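Local coordinates for protein ABC transporter (PDB 4G68) that probably captures xylan-derived xylo-oligosaccharides outside the cell as the solute-binding component of an ABC transporter in a thermophilic bacterium, at residues A[231-236]-A[338-343]. Sequence-based numbering, arbitrary orientation.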
loop_
_atom_site.group_PDB
_atom_site.type_symbol
_atom_site.label_atom_id
_atom_site.label_comp_id
_atom_site.label_asym_id
_atom_site.label_seq_id
_atom_site.Cartn_x
_atom_site.Cartn_y
_atom_site.Cartn_z
ATOM N N TYR A 231 -11.877 -1.635 -5.065
ATOM C CA TYR A 231 -12.719 -2.858 -4.997
ATOM C C TYR A 231 -12.480 -3.521 -3.607
ATOM O O TYR A 231 -13.426 -3.865 -2.867
ATOM C CB TYR A 231 -12.378 -3.860 -6.126
ATOM C CG TYR A 231 -13.191 -5.089 -5.898
ATOM C CD1 TYR A 231 -14.461 -5.185 -6.461
ATOM C CD2 TYR A 231 -12.739 -6.126 -5.097
ATOM C CE1 TYR A 231 -15.286 -6.269 -6.200
ATOM C CE2 TYR A 231 -13.536 -7.260 -4.832
ATOM C CZ TYR A 231 -14.797 -7.291 -5.396
ATOM O OH TYR A 231 -15.608 -8.342 -5.108
ATOM N N ASP A 232 -11.205 -3.711 -3.230
ATOM C CA ASP A 232 -10.919 -4.535 -2.047
ATOM C C ASP A 232 -11.545 -3.860 -0.832
ATOM O O ASP A 232 -12.097 -4.555 0.060
ATOM C CB ASP A 232 -9.399 -4.675 -1.832
ATOM C CG ASP A 232 -8.706 -5.461 -2.929
ATOM O OD1 ASP A 232 -9.359 -6.054 -3.800
ATOM O OD2 ASP A 232 -7.484 -5.471 -2.924
HETATM N N MSE A 233 -11.507 -2.518 -0.758
HETATM C CA MSE A 233 -12.220 -1.788 0.344
HETATM C C MSE A 233 -13.666 -1.940 0.290
HETATM O O MSE A 233 -14.262 -2.149 1.343
HETATM C CB MSE A 233 -11.816 -0.285 0.419
HETATM C CG MSE A 233 -12.853 0.523 1.240
HETATM SE SE MSE A 233 -12.809 -0.051 3.119
HETATM C CE MSE A 233 -10.981 0.573 3.067
ATOM N N ILE A 234 -14.222 -1.802 -0.864
ATOM C CA ILE A 234 -15.689 -1.907 -0.916
ATOM C C ILE A 234 -16.090 -3.367 -0.499
ATOM O O ILE A 234 -17.108 -3.594 0.239
ATOM C CB ILE A 234 -16.182 -1.569 -2.331
ATOM C CG1 ILE A 234 -15.980 -0.072 -2.639
ATOM C CG2 ILE A 234 -17.685 -1.836 -2.455
ATOM C CD1 ILE A 234 -16.229 0.228 -4.119
ATOM N N ALA A 235 -15.344 -4.373 -0.982
ATOM C CA ALA A 235 -15.618 -5.764 -0.564
ATOM C C ALA A 235 -15.467 -5.961 0.940
ATOM O O ALA A 235 -16.182 -6.769 1.544
ATOM C CB ALA A 235 -14.674 -6.747 -1.272
ATOM N N LEU A 236 -14.526 -5.266 1.559
ATOM C CA LEU A 236 -14.337 -5.326 2.983
ATOM C C LEU A 236 -15.542 -4.723 3.749
ATOM O O LEU A 236 -16.069 -5.316 4.673
ATOM C CB LEU A 236 -13.022 -4.622 3.331
ATOM C CG LEU A 236 -12.610 -4.601 4.827
ATOM C CD1 LEU A 236 -12.410 -5.983 5.301
ATOM C CD2 LEU A 236 -11.342 -3.792 4.982
ATOM N N GLU A 338 -12.692 -1.312 9.946
ATOM C CA GLU A 338 -11.770 -2.227 9.264
ATOM C C GLU A 338 -11.041 -1.478 8.191
ATOM O O GLU A 338 -11.619 -0.592 7.520
ATOM C CB GLU A 338 -12.495 -3.495 8.697
ATOM C CG GLU A 338 -13.285 -4.285 9.751
ATOM C CD GLU A 338 -14.102 -5.493 9.202
ATOM O OE1 GLU A 338 -14.677 -5.429 8.169
ATOM O OE2 GLU A 338 -14.246 -6.531 9.878
ATOM N N TYR A 339 -9.777 -1.804 7.973
ATOM C CA TYR A 339 -9.084 -1.192 6.824
ATOM C C TYR A 339 -8.280 -2.183 5.961
ATOM O O TYR A 339 -7.936 -3.287 6.386
ATOM C CB TYR A 339 -8.280 0.047 7.254
ATOM C CG TYR A 339 -7.109 -0.292 8.139
ATOM C CD1 TYR A 339 -7.281 -0.371 9.551
ATOM C CD2 TYR A 339 -5.834 -0.600 7.597
ATOM C CE1 TYR A 339 -6.197 -0.664 10.385
ATOM C CE2 TYR A 339 -4.746 -0.854 8.419
ATOM C CZ TYR A 339 -4.949 -0.962 9.812
ATOM O OH TYR A 339 -3.881 -1.252 10.635
ATOM N N ILE A 340 -7.964 -1.748 4.740
ATOM C CA ILE A 340 -7.005 -2.476 3.871
ATOM C C ILE A 340 -5.600 -1.992 4.250
ATOM O O ILE A 340 -5.301 -0.791 4.194
ATOM C CB ILE A 340 -7.299 -2.162 2.400
ATOM C CG1 ILE A 340 -8.686 -2.708 2.010
ATOM C CG2 ILE A 340 -6.176 -2.718 1.437
ATOM C CD1 ILE A 340 -8.740 -4.245 2.048
ATOM N N GLY A 341 -4.782 -2.929 4.695
ATOM C CA GLY A 341 -3.406 -2.634 5.000
ATOM C C GLY A 341 -2.808 -3.706 5.899
ATOM O O GLY A 341 -3.200 -4.880 5.859
ATOM N N GLY A 342 -1.873 -3.281 6.741
ATOM C CA GLY A 342 -1.209 -4.188 7.719
ATOM C C GLY A 342 0.299 -3.939 7.600
ATOM O O GLY A 342 0.756 -3.083 6.852
ATOM N N THR A 343 1.087 -4.706 8.364
ATOM C CA THR A 343 2.545 -4.458 8.321
ATOM C C THR A 343 3.096 -5.261 7.201
ATOM O O THR A 343 3.262 -6.450 7.344
ATOM C CB THR A 343 3.225 -4.820 9.679
ATOM O OG1 THR A 343 2.640 -3.966 10.695
ATOM C CG2 THR A 343 4.731 -4.454 9.612
#
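The carboxylate of Asp232 is held by two hydrogen bonds, OD1 to His428 NE2 and OD2 to Trp416 N, while its CB meets Ile340 CD1 across the contact at 4.0 Å. The same side chain lies about 7 Å, at nearest approach, from a bound beta-D-xylopyranose. No hydrogen bond joins 231-236 to 338-343; the evidence is of largely apolar contact, with 291 Å² buried over both sides. Ile340 reaches the helix and touches Asp232, Met233 and Leu236. Its CG1 lies beside the backbone N (chi1 -65°), and a further bend at chi2 (-66°) lays the CD1 methyl between Asp232 CB and Leu236 CD2, the latter 3.9 Å from Ile340 CD1. Selenomethionine Met233 meets the other part of this side chain: bends at chi2 and chi3 bring its CE to 4.1 Å from Ile340 CG1, the two side chains running past each other in opposite directions. In this solute-binding protein fold the contact sets helix 225-239 against the chain entering strand 341-349, which pairs antiparallel with both 122-126 and 168-184; Ser179 OG of the latter strand hydrogen-bonds to Ile340 N. Leu236 sends CD2 against the backbone of Tyr339, with Leu236 CD2 to Tyr339 C at 3.6 Å. Its other methyl, Leu236 CD1, comes within 3.7 Å of Glu338 OE1, an oxygen that also receives weak hydrogen bonds from the backbone N atoms of Asp335 and Val241. Glu338 CB adds an aliphatic contact to Leu236 CG at 4.0 Å, and Arg237 NH1 donates to the carbonyl O of Glu338.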